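Local structure of PRD-containing transcription regulator (Lactobacillus casei, 3NUF) at residues Val53-Ser65 and Ile97-His111. The protein probably regulates transcription through its PRD, a helical module that in related bacterial regulators responds to phosphorylation by the sugar phosphotransferase system. Sequence-based numbering, arbitrary orientation.
Sequences VLTNHLIEMLGRS and IGHLEVAEKYVLSIH. With EDO (1,2-ethanediol), chain F.
The guanidinium of Arg64 meets Glu104 at its edge, while Glu60 O and Met61 CA of its own helix lie beside one face, offset toward its rim. The grip on Glu104 is side-on and two-pronged: NE donates to OE2 at 2.8 Å and NH2 to OE1 at 2.9 Å, the latter nearly straight (174°). Both oxygens use syn lone pairs, and both lie close to the guanidinium plane. In the modelled conformer of Glu60, one of two deposited, NH1 and NH2 also reach its OE2; the two-pronged bond to Glu104 limits rotation of the guanidinium. Replacing Arg64 with an alanine would probably leave the Glu104 carboxylate without its two-pronged partner and freer to turn.

The rings of His57 and His111 are nearly parallel (18°) but slid apart, with centroids 5.3 Å apart and little overlap. With CG anti to the backbone N, the His57 ring lies beside Val107, whose CG1 is 3.7 Å from His57 CE1. A water in the ring plane bonds His57 NE2 at 2.8 Å and donates to both Glu104 O and OE1, tying the histidine to the salt bridge.

The apolar part of the contact centres on Leu108, a knob among Leu54, His57, Leu58 and Met61. The bent selenomethionine at Met61 brings CE 3.8 Å from both Ile97 CD1 and Leu100 CD1, crossing each side chain at about a right angle.

The axes of the segments 53-65 and 104-111 approach to 10.6 Å and run nearly antiparallel (165°), joining two helices of the all-helical PRD. Helix 84-97 covers Met61, Glu104 and Leu108 through Val93 and Val94, and helix 25-41 packs on Leu54 and Leu58 through Val35 and on Ile97 through Leu31.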
# COMPACT_ATOMS: atom_id res chain seq x y z
N VAL A 53 -4.58 5.41 6.87
CA VAL A 53 -4.15 4.12 7.37
C VAL A 53 -3.25 3.41 6.36
O VAL A 53 -2.21 2.87 6.70
CB VAL A 53 -5.39 3.28 7.76
CG1 VAL A 53 -5.02 1.88 8.16
CG2 VAL A 53 -6.15 3.94 8.91
N LEU A 54 -3.61 3.49 5.12
CA LEU A 54 -2.78 2.95 4.02
C LEU A 54 -1.42 3.59 3.96
O LEU A 54 -0.36 2.94 3.86
CB LEU A 54 -3.48 3.10 2.67
CG LEU A 54 -2.66 2.71 1.47
CD1 LEU A 54 -2.46 1.18 1.43
CD2 LEU A 54 -3.32 3.22 0.15
N THR A 55 -1.39 4.92 4.04
CA THR A 55 -0.15 5.66 3.97
C THR A 55 0.78 5.27 5.07
O THR A 55 1.98 5.08 4.86
CB THR A 55 -0.42 7.21 3.97
OG1 THR A 55 -1.13 7.52 2.80
CG2 THR A 55 0.88 8.00 3.99
N ASN A 56 0.27 5.15 6.30
CA ASN A 56 1.11 4.76 7.41
C ASN A 56 1.79 3.42 7.11
O ASN A 56 2.99 3.24 7.34
CB ASN A 56 0.27 4.68 8.73
CG ASN A 56 1.09 4.28 9.93
OD1 ASN A 56 1.81 5.11 10.48
ND2 ASN A 56 1.03 2.98 10.32
N HIS A 57 1.02 2.49 6.58
CA HIS A 57 1.57 1.17 6.30
C HIS A 57 2.57 1.21 5.14
O HIS A 57 3.62 0.56 5.19
CB HIS A 57 0.49 0.14 6.01
CG HIS A 57 1.02 -1.25 5.95
ND1 HIS A 57 1.61 -1.83 7.06
CD2 HIS A 57 1.18 -2.12 4.92
CE1 HIS A 57 2.09 -3.02 6.70
NE2 HIS A 57 1.83 -3.23 5.41
N LEU A 58 2.24 1.98 4.11
CA LEU A 58 3.17 2.12 2.97
C LEU A 58 4.50 2.74 3.39
O LEU A 58 5.58 2.29 2.98
CB LEU A 58 2.56 2.88 1.82
CG LEU A 58 1.42 2.25 1.05
CD1 LEU A 58 0.75 3.31 0.12
CD2 LEU A 58 1.85 0.98 0.32
N ILE A 59 4.45 3.75 4.24
CA ILE A 59 5.68 4.32 4.78
C ILE A 59 6.50 3.32 5.57
O ILE A 59 7.74 3.26 5.41
CB ILE A 59 5.37 5.58 5.61
CG1 ILE A 59 4.90 6.68 4.65
CG2 ILE A 59 6.58 6.06 6.42
CD1 ILE A 59 4.28 7.95 5.36
N GLU A 60 5.83 2.50 6.38
CA GLU A 60 6.52 1.45 7.10
C GLU A 60 7.20 0.44 6.16
O GLU A 60 8.35 0.07 6.36
CB GLU A 60 5.53 0.74 8.04
CG GLU A 60 6.12 -0.46 8.74
CD GLU A 60 5.07 -1.26 9.55
OE1 GLU A 60 4.47 -0.60 10.44
OE2 GLU A 60 4.84 -2.48 9.30
N MSE A 61 6.48 0.02 5.13
CA MSE A 61 7.04 -0.92 4.12
C MSE A 61 8.23 -0.31 3.38
O MSE A 61 9.24 -0.95 3.18
CB MSE A 61 5.98 -1.30 3.10
CG MSE A 61 4.83 -2.13 3.64
SE MSE A 61 3.44 -2.45 2.34
CE MSE A 61 4.54 -3.36 1.09
N LEU A 62 8.10 0.95 2.94
CA LEU A 62 9.20 1.65 2.31
C LEU A 62 10.39 1.71 3.24
O LEU A 62 11.54 1.45 2.87
CB LEU A 62 8.72 3.02 1.83
CG LEU A 62 9.74 3.91 1.11
CD1 LEU A 62 10.20 3.21 -0.16
CD2 LEU A 62 9.09 5.31 0.86
N GLY A 63 10.14 2.01 4.49
CA GLY A 63 11.21 2.02 5.47
C GLY A 63 11.94 0.71 5.57
O GLY A 63 13.18 0.64 5.59
N ARG A 64 11.20 -0.38 5.59
CA ARG A 64 11.79 -1.73 5.69
C ARG A 64 12.55 -2.10 4.44
O ARG A 64 13.59 -2.74 4.52
CB ARG A 64 10.77 -2.89 5.95
CG ARG A 64 10.44 -3.16 7.32
CD ARG A 64 9.76 -4.50 7.45
NE ARG A 64 8.41 -4.47 6.92
CZ ARG A 64 7.38 -3.86 7.47
NH1 ARG A 64 7.53 -3.19 8.61
NH2 ARG A 64 6.20 -3.95 6.93
N SER A 65 12.07 -1.66 3.28
CA SER A 65 12.76 -1.89 2.02
C SER A 65 14.14 -1.29 2.01
O SER A 65 15.07 -1.79 1.35
CB SER A 65 11.97 -1.32 0.81
OG SER A 65 12.05 0.11 0.63
N ILE A 97 8.02 -1.80 -4.97
CA ILE A 97 8.92 -1.17 -3.99
C ILE A 97 10.29 -1.81 -4.06
O ILE A 97 11.28 -1.07 -4.06
CB ILE A 97 8.32 -1.26 -2.59
CG1 ILE A 97 7.03 -0.46 -2.44
CG2 ILE A 97 9.32 -0.77 -1.52
CD1 ILE A 97 6.20 -0.82 -1.23
N GLY A 98 10.34 -3.11 -4.12
CA GLY A 98 11.59 -3.83 -4.15
C GLY A 98 12.19 -4.02 -2.78
O GLY A 98 11.82 -3.36 -1.81
N HIS A 99 13.14 -4.95 -2.69
CA HIS A 99 13.86 -5.27 -1.46
C HIS A 99 12.96 -5.61 -0.29
O HIS A 99 13.29 -5.32 0.88
CB HIS A 99 14.82 -4.11 -1.08
CG HIS A 99 15.88 -3.91 -2.08
ND1 HIS A 99 15.84 -2.91 -3.01
CD2 HIS A 99 17.02 -4.60 -2.31
CE1 HIS A 99 16.92 -2.99 -3.77
NE2 HIS A 99 17.67 -3.99 -3.34
N LEU A 100 11.84 -6.24 -0.59
CA LEU A 100 10.93 -6.73 0.39
C LEU A 100 10.65 -8.19 0.21
O LEU A 100 10.74 -8.71 -0.90
CB LEU A 100 9.60 -5.97 0.32
CG LEU A 100 9.63 -4.51 0.79
CD1 LEU A 100 8.28 -3.82 0.50
CD2 LEU A 100 9.98 -4.43 2.29
N GLU A 101 10.23 -8.83 1.29
CA GLU A 101 9.79 -10.20 1.19
C GLU A 101 8.41 -10.33 0.58
O GLU A 101 7.54 -9.48 0.81
CB GLU A 101 9.79 -10.85 2.57
CG GLU A 101 11.16 -10.82 3.22
CD GLU A 101 12.29 -11.48 2.43
OE1 GLU A 101 12.02 -12.63 1.97
OE2 GLU A 101 13.42 -10.92 2.33
N VAL A 102 8.20 -11.38 -0.19
CA VAL A 102 6.93 -11.60 -0.86
C VAL A 102 5.75 -11.47 0.10
O VAL A 102 4.72 -10.87 -0.24
CB VAL A 102 6.88 -12.98 -1.59
CG1 VAL A 102 5.47 -13.32 -2.11
CG2 VAL A 102 7.87 -12.99 -2.75
N ALA A 103 5.87 -12.07 1.27
CA ALA A 103 4.79 -12.13 2.23
C ALA A 103 4.38 -10.81 2.84
O ALA A 103 3.36 -10.77 3.54
CB ALA A 103 5.14 -13.17 3.33
N GLU A 104 5.04 -9.70 2.56
CA GLU A 104 4.54 -8.38 2.85
C GLU A 104 3.16 -8.21 2.19
O GLU A 104 2.36 -7.38 2.64
CB GLU A 104 5.45 -7.31 2.34
CG GLU A 104 6.79 -7.17 3.02
CD GLU A 104 6.82 -6.32 4.29
OE1 GLU A 104 5.82 -5.62 4.64
OE2 GLU A 104 7.89 -6.34 4.94
N LYS A 105 2.86 -8.96 1.13
CA LYS A 105 1.59 -8.78 0.46
C LYS A 105 0.40 -9.05 1.36
O LYS A 105 -0.69 -8.53 1.09
CB LYS A 105 1.51 -9.64 -0.80
CG LYS A 105 1.39 -11.12 -0.58
CD LYS A 105 1.40 -11.93 -1.88
CE LYS A 105 1.39 -13.39 -1.63
NZ LYS A 105 1.31 -14.22 -2.92
N TYR A 106 0.52 -9.92 2.35
CA TYR A 106 -0.68 -10.32 3.12
C TYR A 106 -1.30 -9.19 3.89
O TYR A 106 -2.48 -8.84 3.72
CB TYR A 106 -0.37 -11.55 3.96
CG TYR A 106 0.05 -12.76 3.17
CD1 TYR A 106 -0.83 -13.31 2.25
CD2 TYR A 106 1.31 -13.35 3.31
CE1 TYR A 106 -0.45 -14.39 1.50
CE2 TYR A 106 1.69 -14.42 2.56
CZ TYR A 106 0.83 -14.93 1.65
OH TYR A 106 1.20 -16.00 0.86
N VAL A 107 -0.52 -8.54 4.73
CA VAL A 107 -1.07 -7.43 5.53
C VAL A 107 -1.52 -6.30 4.58
O VAL A 107 -2.58 -5.70 4.78
CB VAL A 107 -0.10 -6.94 6.57
CG1 VAL A 107 -0.49 -5.58 7.16
CG2 VAL A 107 -0.00 -7.99 7.68
N LEU A 108 -0.74 -6.02 3.53
CA LEU A 108 -1.14 -4.97 2.58
C LEU A 108 -2.45 -5.30 1.89
O LEU A 108 -3.29 -4.41 1.69
CB LEU A 108 -0.04 -4.69 1.57
CG LEU A 108 -0.39 -3.66 0.48
CD1 LEU A 108 -0.72 -2.29 1.07
CD2 LEU A 108 0.75 -3.55 -0.53
N SER A 109 -2.71 -6.57 1.59
CA SER A 109 -3.96 -6.94 0.92
C SER A 109 -5.21 -6.54 1.68
O SER A 109 -6.24 -6.25 1.05
CB SER A 109 -3.95 -8.44 0.59
OG SER A 109 -4.23 -9.24 1.70
N ILE A 110 -5.13 -6.50 2.99
CA ILE A 110 -6.31 -6.13 3.78
C ILE A 110 -6.73 -4.69 3.52
O ILE A 110 -7.92 -4.39 3.58
CB ILE A 110 -6.03 -6.37 5.27
CG1 ILE A 110 -5.65 -7.82 5.53
CG2 ILE A 110 -7.22 -5.97 6.18
CD1 ILE A 110 -6.57 -8.86 4.97
N HIS A 111 -5.81 -3.80 3.22
CA HIS A 111 -6.15 -2.43 2.90
C HIS A 111 -6.98 -2.40 1.63
O HIS A 111 -7.96 -1.69 1.55
CB HIS A 111 -4.90 -1.61 2.77
CG HIS A 111 -4.14 -1.46 4.03
ND1 HIS A 111 -4.13 -0.29 4.75
CD2 HIS A 111 -3.30 -2.30 4.67
CE1 HIS A 111 -3.37 -0.45 5.82
NE2 HIS A 111 -2.85 -1.66 5.81
C1 EDO F . 10.94 6.77 4.14
O1 EDO F . 12.38 6.72 4.21
C2 EDO F . 10.26 5.49 4.60
O2 EDO F . 10.32 5.30 6.02
O HOH W 1 3.10 -5.66 4.75
O HOH W 2 14.21 -5.11 3.31